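PDB 4QOM: catalase from Bacillus pumilus, which catalyses the haem-dependent breakdown of hydrogen peroxide into water and oxygen, and is here bound to the aromatic triol pyrogallol. Local coordinates for residues S104-R109 with H242-L247; F95-H100 with L108-G113; P52-H57 with E312-T317. All blocks are in the same frame, centred on the assembly; numbering follows the deposited sequence.

Contact 1 (S104-R109 with H242-L247). With PYG (benzene-1,2,3-triol), chain G.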
# COMPACT_ATOMS: atom_id res chain seq x y z
N SER A 104 2.54 -12.75 -20.89
CA SER A 104 1.81 -13.01 -22.17
C SER A 104 2.77 -13.12 -23.34
O SER A 104 3.89 -12.61 -23.31
CB SER A 104 0.73 -11.95 -22.43
OG SER A 104 1.29 -10.64 -22.54
N PRO A 105 2.33 -13.71 -24.42
CA PRO A 105 3.30 -13.93 -25.54
C PRO A 105 3.64 -12.62 -26.27
O PRO A 105 2.85 -11.71 -26.36
CB PRO A 105 2.53 -14.91 -26.46
CG PRO A 105 1.50 -15.55 -25.61
CD PRO A 105 1.08 -14.47 -24.63
N GLU A 106 4.81 -12.63 -26.87
CA GLU A 106 5.27 -11.52 -27.64
C GLU A 106 5.01 -11.66 -29.15
O GLU A 106 5.53 -10.84 -29.96
CB GLU A 106 6.76 -11.25 -27.33
CG GLU A 106 6.96 -10.67 -25.95
CD GLU A 106 8.41 -10.62 -25.53
OE1 GLU A 106 9.19 -11.54 -25.86
OE2 GLU A 106 8.80 -9.67 -24.80
N THR A 107 4.16 -12.62 -29.49
CA THR A 107 3.73 -12.93 -30.86
C THR A 107 2.32 -12.38 -31.11
O THR A 107 1.76 -12.62 -32.19
CB THR A 107 3.69 -14.45 -31.07
OG1 THR A 107 3.20 -15.07 -29.86
CG2 THR A 107 5.08 -15.00 -31.31
N LEU A 108 1.73 -11.66 -30.14
CA LEU A 108 0.35 -11.16 -30.33
C LEU A 108 0.39 -9.88 -31.19
O LEU A 108 1.35 -9.11 -31.14
CB LEU A 108 -0.30 -10.85 -29.01
CG LEU A 108 -0.28 -11.99 -27.98
CD1 LEU A 108 -1.05 -11.55 -26.75
CD2 LEU A 108 -0.88 -13.25 -28.59
N ARG A 109 -0.73 -9.59 -31.84
CA ARG A 109 -0.92 -8.28 -32.49
C ARG A 109 -1.08 -7.14 -31.46
O ARG A 109 -1.81 -7.27 -30.49
CB ARG A 109 -2.13 -8.31 -33.45
CG ARG A 109 -2.33 -7.02 -34.24
CD ARG A 109 -3.41 -7.09 -35.31
NE ARG A 109 -3.21 -8.29 -36.14
CZ ARG A 109 -2.33 -8.42 -37.14
NH1 ARG A 109 -1.56 -7.43 -37.56
NH2 ARG A 109 -2.20 -9.60 -37.72
N HIS A 242 9.82 -14.60 -27.15
CA HIS A 242 10.90 -14.61 -28.15
C HIS A 242 11.61 -13.26 -28.34
O HIS A 242 12.80 -13.23 -28.71
CB HIS A 242 10.38 -15.13 -29.50
CG HIS A 242 9.74 -14.05 -30.32
ND1 HIS A 242 8.47 -13.60 -30.09
CD2 HIS A 242 10.22 -13.31 -31.34
CE1 HIS A 242 8.17 -12.66 -30.94
NE2 HIS A 242 9.21 -12.46 -31.73
N ALA A 243 10.88 -12.14 -28.12
CA ALA A 243 11.41 -10.81 -28.38
C ALA A 243 12.31 -10.44 -27.20
O ALA A 243 13.36 -9.88 -27.39
CB ALA A 243 10.31 -9.77 -28.59
N THR A 244 11.89 -10.80 -25.99
CA THR A 244 12.72 -10.55 -24.81
C THR A 244 14.02 -11.35 -24.96
O THR A 244 15.12 -10.86 -24.68
CB THR A 244 11.92 -10.99 -23.52
OG1 THR A 244 10.94 -10.00 -23.21
CG2 THR A 244 12.81 -11.15 -22.32
N ARG A 245 13.90 -12.61 -25.39
CA ARG A 245 15.05 -13.48 -25.59
C ARG A 245 16.03 -12.92 -26.62
O ARG A 245 17.24 -12.84 -26.39
CB ARG A 245 14.57 -14.86 -26.04
CG ARG A 245 15.68 -15.89 -26.15
CD ARG A 245 15.18 -17.16 -26.79
NE ARG A 245 14.02 -17.77 -26.09
CZ ARG A 245 14.08 -18.62 -25.08
NH1 ARG A 245 15.23 -18.96 -24.51
NH2 ARG A 245 12.97 -19.15 -24.61
N ASP A 246 15.45 -12.45 -27.71
CA ASP A 246 16.21 -11.93 -28.82
C ASP A 246 17.00 -10.66 -28.45
O ASP A 246 18.18 -10.56 -28.76
CB ASP A 246 15.28 -11.65 -30.01
CG ASP A 246 15.96 -10.87 -31.13
OD1 ASP A 246 16.56 -11.54 -32.01
OD2 ASP A 246 15.94 -9.62 -31.09
N LEU A 247 16.37 -9.75 -27.69
CA LEU A 247 17.05 -8.56 -27.27
C LEU A 247 18.23 -8.88 -26.36
O LEU A 247 19.34 -8.35 -26.56
CB LEU A 247 16.07 -7.59 -26.59
CG LEU A 247 16.69 -6.27 -26.09
CD1 LEU A 247 17.26 -5.43 -27.20
CD2 LEU A 247 15.65 -5.46 -25.30
C1 PYG G . -4.60 -4.23 -30.10
C2 PYG G . -4.78 -5.67 -29.91
C3 PYG G . -5.60 -6.41 -30.92
C4 PYG G . -6.15 -5.71 -31.99
C5 PYG G . -5.96 -4.35 -32.10
C6 PYG G . -5.20 -3.62 -31.19
O1 PYG G . -3.90 -3.42 -29.26
O2 PYG G . -4.24 -6.28 -28.81
O3 PYG G . -5.85 -7.78 -30.89
O HOH W 1 7.03 -14.77 -28.05
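Glu-106 reaches across to the first turn of helix 242-252 and meets Thr-244 at about a right angle, its carboxylate spread over backbone and hydroxyl together. CG lies beside the backbone N (chi1 -71°) and the chain then runs straight out, which delivers both oxygens to the helix end. OE1 accepts a nearly straight bond from Thr-244 N (2.8 Å) and a weak, bent one from Ala-243 N (2.9 Å). OE2 takes the Thr-244 OG1 proton at 2.7 Å, on its syn side, and has a second partner in the hydroxyl of Tyr-191. Helix amides pointing at this buried group would probably stabilise its negative charge. With an alanine here, both carboxylate oxygens go, which would probably leave these amides and the Thr-244 hydroxyl without their acceptor. The His-242 ring turns its edge to the backbone, CE1 standing 3.4 Å from Glu-106 O, while its NE2 bonds to Ala-189 O. Thr-107 CG2 meets the ring obliquely, 3.9 Å from His-242 ND1. Water 1 joins His-242 N and ND1 and, weakly, Glu-106 N. A carboxylate received by first-turn amides of a helix here ties the loop between two barrel strands to a helix of the catalase haem domain.

Contact 2 (F95-H100 with L108-G113). With PYG (benzene-1,2,3-triol), chain G; PYG (benzene-1,2,3-triol), chain H.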
# COMPACT_ATOMS: atom_id res chain seq x y z
N PHE A 95 11.22 -1.83 -24.08
CA PHE A 95 10.31 -2.20 -25.16
C PHE A 95 9.20 -3.06 -24.59
O PHE A 95 9.38 -3.73 -23.55
CB PHE A 95 11.05 -2.99 -26.25
CG PHE A 95 12.20 -2.27 -26.88
CD1 PHE A 95 12.00 -1.22 -27.78
CD2 PHE A 95 13.49 -2.66 -26.63
CE1 PHE A 95 13.09 -0.60 -28.35
CE2 PHE A 95 14.56 -2.06 -27.22
CZ PHE A 95 14.36 -1.03 -28.10
N SER A 96 8.02 -3.09 -25.25
CA SER A 96 6.88 -3.75 -24.64
C SER A 96 5.79 -4.10 -25.68
O SER A 96 5.72 -3.48 -26.76
CB SER A 96 6.35 -2.85 -23.51
OG SER A 96 6.01 -1.58 -24.00
N THR A 97 4.93 -5.05 -25.35
CA THR A 97 3.62 -5.10 -25.96
C THR A 97 2.67 -4.14 -25.22
O THR A 97 3.13 -3.28 -24.43
CB THR A 97 3.11 -6.53 -26.03
OG1 THR A 97 2.92 -7.06 -24.72
CG2 THR A 97 4.13 -7.42 -26.83
N VAL A 98 1.37 -4.26 -25.44
CA VAL A 98 0.43 -3.32 -24.82
C VAL A 98 -0.60 -3.96 -23.90
O VAL A 98 -0.73 -3.55 -22.76
CB VAL A 98 -0.30 -2.47 -25.86
CG1 VAL A 98 -1.29 -1.54 -25.17
CG2 VAL A 98 0.73 -1.71 -26.67
N ILE A 99 -1.45 -4.83 -24.47
CA ILE A 99 -2.72 -5.16 -23.86
C ILE A 99 -2.62 -6.27 -22.80
O ILE A 99 -3.20 -6.16 -21.72
CB ILE A 99 -3.77 -5.48 -24.88
CG1 ILE A 99 -4.15 -4.13 -25.64
CG2 ILE A 99 -4.99 -6.06 -24.25
CD1 ILE A 99 -4.83 -3.03 -24.80
N HIS A 100 -1.96 -7.35 -23.12
CA HIS A 100 -2.01 -8.51 -22.21
C HIS A 100 -1.07 -8.38 -21.05
O HIS A 100 -0.16 -7.55 -21.06
CB HIS A 100 -1.87 -9.84 -22.97
CG HIS A 100 -3.03 -10.12 -23.86
ND1 HIS A 100 -4.15 -10.83 -23.47
CD2 HIS A 100 -3.30 -9.62 -25.07
CE1 HIS A 100 -5.02 -10.86 -24.46
NE2 HIS A 100 -4.52 -10.13 -25.46
N LEU A 108 1.73 -11.66 -30.14
CA LEU A 108 0.35 -11.16 -30.33
C LEU A 108 0.39 -9.88 -31.19
O LEU A 108 1.35 -9.11 -31.14
CB LEU A 108 -0.30 -10.85 -29.01
CG LEU A 108 -0.28 -11.99 -27.98
CD1 LEU A 108 -1.05 -11.55 -26.75
CD2 LEU A 108 -0.88 -13.25 -28.59
N ARG A 109 -0.73 -9.59 -31.84
CA ARG A 109 -0.92 -8.28 -32.49
C ARG A 109 -1.08 -7.14 -31.46
O ARG A 109 -1.81 -7.27 -30.49
CB ARG A 109 -2.13 -8.31 -33.45
CG ARG A 109 -2.33 -7.02 -34.24
CD ARG A 109 -3.41 -7.09 -35.31
NE ARG A 109 -3.21 -8.29 -36.14
CZ ARG A 109 -2.33 -8.42 -37.14
NH1 ARG A 109 -1.56 -7.43 -37.56
NH2 ARG A 109 -2.20 -9.60 -37.72
N ASP A 110 -0.39 -6.04 -31.69
CA ASP A 110 -0.34 -4.92 -30.70
C ASP A 110 0.64 -3.88 -31.26
O ASP A 110 1.64 -4.24 -31.85
CB ASP A 110 0.17 -5.42 -29.31
CG ASP A 110 -0.87 -5.32 -28.18
OD1 ASP A 110 -2.00 -4.75 -28.35
OD2 ASP A 110 -0.55 -5.87 -27.07
N PRO A 111 0.39 -2.60 -30.97
CA PRO A 111 1.54 -1.68 -30.99
C PRO A 111 2.63 -2.21 -30.06
O PRO A 111 2.32 -2.96 -29.14
CB PRO A 111 0.96 -0.36 -30.49
CG PRO A 111 -0.51 -0.56 -30.63
CD PRO A 111 -0.75 -1.97 -30.32
N ARG A 112 3.85 -1.75 -30.29
CA ARG A 112 4.94 -2.00 -29.37
C ARG A 112 5.40 -0.69 -28.76
O ARG A 112 5.62 0.28 -29.46
CB ARG A 112 6.09 -2.70 -30.10
CG ARG A 112 6.12 -4.20 -29.98
CD ARG A 112 4.85 -4.88 -30.46
NE ARG A 112 4.97 -6.32 -30.38
CZ ARG A 112 4.01 -7.15 -30.72
NH1 ARG A 112 2.84 -6.68 -31.14
NH2 ARG A 112 4.18 -8.47 -30.58
N GLY A 113 5.60 -0.73 -27.45
CA GLY A 113 6.21 0.37 -26.77
C GLY A 113 7.69 0.50 -27.01
O GLY A 113 8.40 -0.53 -27.18
C1 PYG G . -4.60 -4.23 -30.10
C2 PYG G . -4.78 -5.67 -29.91
C3 PYG G . -5.60 -6.41 -30.92
C4 PYG G . -6.15 -5.71 -31.99
C5 PYG G . -5.96 -4.35 -32.10
C6 PYG G . -5.20 -3.62 -31.19
O1 PYG G . -3.90 -3.42 -29.26
O2 PYG G . -4.24 -6.28 -28.81
O3 PYG G . -5.85 -7.78 -30.89
C1 PYG H . -1.38 2.26 -24.83
C2 PYG H . -0.75 2.08 -26.13
C3 PYG H . -1.54 1.48 -27.20
C4 PYG H . -2.87 1.09 -27.01
C5 PYG H . -3.47 1.26 -25.75
C6 PYG H . -2.73 1.82 -24.72
O1 PYG H . -0.67 2.87 -23.80
O2 PYG H . 0.51 2.45 -26.29
O3 PYG H . -0.93 1.30 -28.35
O HOH W 2 -0.52 -8.04 -25.51
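Ser-96 and Gly-113 form an antiparallel hydrogen-bonded pair, with Ser-96 N to Gly-113 O at 3.2 Å and Gly-113 N to Ser-96 O at 2.8 Å. Space is tight beside it: a CB on Gly-113 would run into Ser-96 OG, which is bonded to His-57. Further along, a single carboxylate oxygen replaces the strand partner. Asp-110 OD2 is gripped by two successive amides from the same face of its plane: Ile-99 N at 2.9 Å on the syn side, almost straight (172°), and Val-98 N at 3.0 Å from well above the carboxylate. Water 2 donates to the same oxygen and accepts from His-100 N. This hold fixes the carboxylate, whose OD1 lies only 2.5 Å from O1 of the pyrogallol in chain G, a bond so short that its exact length is doubtful. Within 108-113, Arg-112 curls back and grips Leu-108 O end-on with NH1 and NH2, while NH1 also reaches Asp-110 O at 2.8 Å. The Thr-97 CG2 methyl packs over one face of this guanidinium, 3.8 Å from Arg-112 NE. The apolar contact is Val-98 CG2 against Pro-111 CD at 3.9 Å. The pair sits where strand 88-96 ends and strand 113-120 begins; Pro-111 leans on helix 175-181, Leu-108 on helix 229-236, and Phe-95 sets its ring edge-to-face with Phe-114.

Contact 3 (P52-H57 with E312-T317). With HEM (protoporphyrin IX containing Fe), chain E; PYG (benzene-1,2,3-triol), chain H.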
# COMPACT_ATOMS: atom_id res chain seq x y z
N PRO A 52 2.18 -4.46 -8.23
CA PRO A 52 1.29 -4.39 -9.43
C PRO A 52 2.03 -4.21 -10.75
O PRO A 52 3.04 -3.57 -10.80
CB PRO A 52 0.43 -3.15 -9.15
CG PRO A 52 0.53 -2.88 -7.70
CD PRO A 52 1.95 -3.32 -7.34
N GLU A 53 1.54 -4.87 -11.81
CA GLU A 53 2.13 -4.76 -13.11
C GLU A 53 1.62 -3.46 -13.68
O GLU A 53 0.62 -2.87 -13.23
CB GLU A 53 1.82 -5.92 -14.10
CG GLU A 53 0.41 -5.99 -14.55
CD GLU A 53 0.12 -7.18 -15.47
OE1 GLU A 53 0.84 -8.25 -15.41
OE2 GLU A 53 -0.90 -7.08 -16.20
N ARG A 54 2.29 -3.04 -14.72
CA ARG A 54 1.82 -1.80 -15.39
C ARG A 54 0.41 -2.00 -15.93
O ARG A 54 0.08 -3.07 -16.46
CB ARG A 54 2.74 -1.43 -16.56
CG ARG A 54 4.16 -1.00 -16.21
CD ARG A 54 5.07 -1.13 -17.43
NE ARG A 54 6.43 -0.66 -17.12
CZ ARG A 54 7.34 -1.30 -16.41
NH1 ARG A 54 7.05 -2.43 -15.80
NH2 ARG A 54 8.52 -0.73 -16.18
N VAL A 55 -0.42 -0.98 -15.85
CA VAL A 55 -1.81 -1.13 -16.29
C VAL A 55 -1.92 -1.42 -17.80
O VAL A 55 -2.88 -2.09 -18.24
CB VAL A 55 -2.66 0.15 -15.88
CG1 VAL A 55 -2.24 1.42 -16.61
CG2 VAL A 55 -4.16 -0.13 -15.97
N VAL A 56 -1.00 -0.87 -18.61
CA VAL A 56 -0.80 -1.32 -19.99
C VAL A 56 0.68 -1.45 -20.20
O VAL A 56 1.49 -0.92 -19.39
CB VAL A 56 -1.40 -0.31 -21.03
CG1 VAL A 56 -2.90 -0.41 -21.02
CG2 VAL A 56 -0.97 1.10 -20.72
N HIS A 57 1.10 -2.12 -21.26
CA HIS A 57 2.52 -2.40 -21.54
C HIS A 57 3.24 -3.25 -20.46
O HIS A 57 4.41 -3.05 -20.13
CB HIS A 57 3.31 -1.13 -21.81
CG HIS A 57 2.86 -0.34 -23.04
ND1 HIS A 57 3.58 -0.32 -24.20
CD2 HIS A 57 1.79 0.47 -23.26
CE1 HIS A 57 3.00 0.47 -25.09
NE2 HIS A 57 1.92 1.00 -24.55
N GLU A 312 11.43 -3.97 -14.42
CA GLU A 312 10.07 -3.90 -13.91
C GLU A 312 9.79 -2.61 -13.20
O GLU A 312 8.68 -2.10 -13.28
CB GLU A 312 9.75 -5.09 -13.06
CG GLU A 312 8.30 -5.23 -12.59
CD GLU A 312 7.30 -5.54 -13.69
OE1 GLU A 312 6.13 -5.17 -13.51
OE2 GLU A 312 7.72 -6.09 -14.72
N GLN A 313 10.77 -2.09 -12.46
CA GLN A 313 10.56 -0.92 -11.70
C GLN A 313 10.79 0.41 -12.48
O GLN A 313 10.66 1.46 -11.92
CB GLN A 313 11.47 -0.87 -10.44
CG GLN A 313 10.99 -1.74 -9.32
CD GLN A 313 11.76 -1.52 -8.02
OE1 GLN A 313 11.14 -1.43 -6.93
NE2 GLN A 313 13.04 -1.43 -8.10
N ALA A 314 11.20 0.32 -13.74
CA ALA A 314 11.43 1.52 -14.54
C ALA A 314 10.21 2.33 -14.69
O ALA A 314 9.10 1.80 -14.94
CB ALA A 314 11.97 1.11 -15.91
N ALA A 315 10.36 3.63 -14.56
CA ALA A 315 9.26 4.57 -14.70
C ALA A 315 9.61 5.57 -15.73
O ALA A 315 10.54 6.34 -15.53
CB ALA A 315 8.94 5.20 -13.35
N PHE A 316 8.80 5.64 -16.79
CA PHE A 316 8.95 6.71 -17.83
C PHE A 316 7.71 7.60 -17.81
O PHE A 316 6.61 7.15 -17.48
CB PHE A 316 9.07 6.15 -19.20
CG PHE A 316 10.15 5.11 -19.37
CD1 PHE A 316 9.92 3.76 -19.04
CD2 PHE A 316 11.35 5.44 -19.99
CE1 PHE A 316 10.87 2.79 -19.30
CE2 PHE A 316 12.32 4.44 -20.22
CZ PHE A 316 12.10 3.12 -19.87
N THR A 317 7.86 8.88 -18.16
CA THR A 317 6.68 9.74 -18.29
C THR A 317 6.90 10.71 -19.42
O THR A 317 7.97 11.39 -19.47
CB THR A 317 6.29 10.51 -17.01
OG1 THR A 317 5.22 11.40 -17.29
CG2 THR A 317 7.44 11.33 -16.43
CHA HEM E . 2.63 2.74 -20.40
CHB HEM E . -1.09 5.76 -19.96
CHC HEM E . -0.97 6.63 -24.83
CHD HEM E . 3.42 4.56 -24.88
C1A HEM E . 1.58 3.45 -19.88
C2A HEM E . 1.11 3.34 -18.54
C3A HEM E . 0.09 4.22 -18.42
C4A HEM E . -0.12 4.81 -19.68
CMA HEM E . -0.72 4.52 -17.20
CAA HEM E . 1.73 2.53 -17.45
CBA HEM E . 2.93 3.33 -16.91
CGA HEM E . 3.70 2.65 -15.79
O1A HEM E . 4.89 3.05 -15.51
O2A HEM E . 3.11 1.77 -15.11
C1B HEM E . -1.37 6.21 -21.27
C2B HEM E . -2.47 7.07 -21.56
C3B HEM E . -2.47 7.26 -22.90
C4B HEM E . -1.29 6.60 -23.45
CMB HEM E . -3.48 7.57 -20.57
CAB HEM E . -3.39 8.07 -23.69
CBB HEM E . -4.31 8.69 -22.98
C1C HEM E . 0.27 6.16 -25.27
C2C HEM E . 0.95 6.65 -26.40
C3C HEM E . 2.17 6.03 -26.43
C4C HEM E . 2.32 5.25 -25.25
CMC HEM E . 0.39 7.56 -27.45
CAC HEM E . 3.22 6.29 -27.36
CBC HEM E . 3.18 7.41 -28.08
C1D HEM E . 3.49 3.88 -23.64
C2D HEM E . 4.63 3.01 -23.34
C3D HEM E . 4.41 2.49 -22.12
C4D HEM E . 3.13 3.05 -21.67
CMD HEM E . 5.80 2.80 -24.26
CAD HEM E . 5.32 1.56 -21.36
CBD HEM E . 6.51 2.33 -20.73
CGD HEM E . 7.42 1.34 -20.03
O1D HEM E . 8.22 0.72 -20.77
O2D HEM E . 7.29 1.15 -18.77
NA HEM E . 0.84 4.35 -20.58
NB HEM E . -0.69 6.03 -22.40
NC HEM E . 1.18 5.42 -24.54
ND HEM E . 2.62 3.85 -22.63
FE HEM E . 1.05 4.90 -22.52
C1 PYG H . -1.38 2.26 -24.83
C2 PYG H . -0.75 2.08 -26.13
C3 PYG H . -1.54 1.48 -27.20
C4 PYG H . -2.87 1.09 -27.01
C5 PYG H . -3.47 1.26 -25.75
C6 PYG H . -2.73 1.82 -24.72
O1 PYG H . -0.67 2.87 -23.80
O2 PYG H . 0.51 2.45 -26.29
O3 PYG H . -0.93 1.30 -28.35
O HOH W 3 5.52 -3.05 -11.96
O HOH W 4 4.72 -4.51 -15.81
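Arg-54 starts with CG beside its backbone N (chi1 -67°) and stays extended to NE, an extended reach that carries the guanidinium to Glu-312; that residue sets CG anti to its own N (chi1 -173°) and then bends, returning its carboxylate toward the arginine. The two chains slide past each other in opposite directions at the haem-propionate site of the catalase fold. Arg-54 NE gives its proton to propionate oxygen O2D of the haem at 2.6 Å. On the far side of the guanidinium the bonds are poorer: NH1 reaches Glu-312 O at 3.0 Å and NH2 the same oxygen at 3.2 Å, both weak and bent, though NH2 also bonds to Thr-311 O. The carboxylate stands almost perpendicular to the guanidinium, the planes 89° apart, and the salt bridge from Arg-54 NH1 to Glu-312 OE1 is long at 3.7 Å. Water bridges part of this gap. Water 4 accepts from Arg-54 N and NH1 and donates to Glu-312 OE1, and water 3 donates both to that oxygen and to Pro-52 O. Glu-312 OE2 has its stronger partner in Lys-102, so its charge is probably divided between the two bases.

The propionates are also held by Arg-94, Gln-344 and Arg-347, and Phe-316 CD1 lies 3.6 Å from the carboxyl carbon CGD. Farther along 52-57, Val-55 and Val-56 pack on the haem, and His-57 occupies the place of the distal histidine of haem catalases. One face of its imidazole lies over the porphyrin, with C3D centred 3.3 Å from the ring plane. At the ring edge, His-57 NE2 and O2 of the pyrogallol in chain H share a hydrogen bond of 2.7 Å.

Contacts 1 and 2 share Leu-108 and Arg-109, and their centres lie 9 Å apart; a weak bond from Arg-112 NH2 to Glu-106 O (2.8 Å) and packing of Leu-247 CD2 against Phe-95 CD2 (3.8 Å) join them. Contact 2 meets contact 3, centre to centre 13 Å away, at His-57: Ser-96 OG is probably hydrogen-bonded to His-57 ND1 at 2.7 Å, and Val-98 O to His-57 N at 2.8 Å. Contact 2 thus backs His-57 through Ser-96 and also lines the pocket, Gly-113 touching the haem, with one pyrogallol between it and contact 3 and another touching contacts 1 and 2. Contacts 1 and 3, centres 17 Å apart, do not touch.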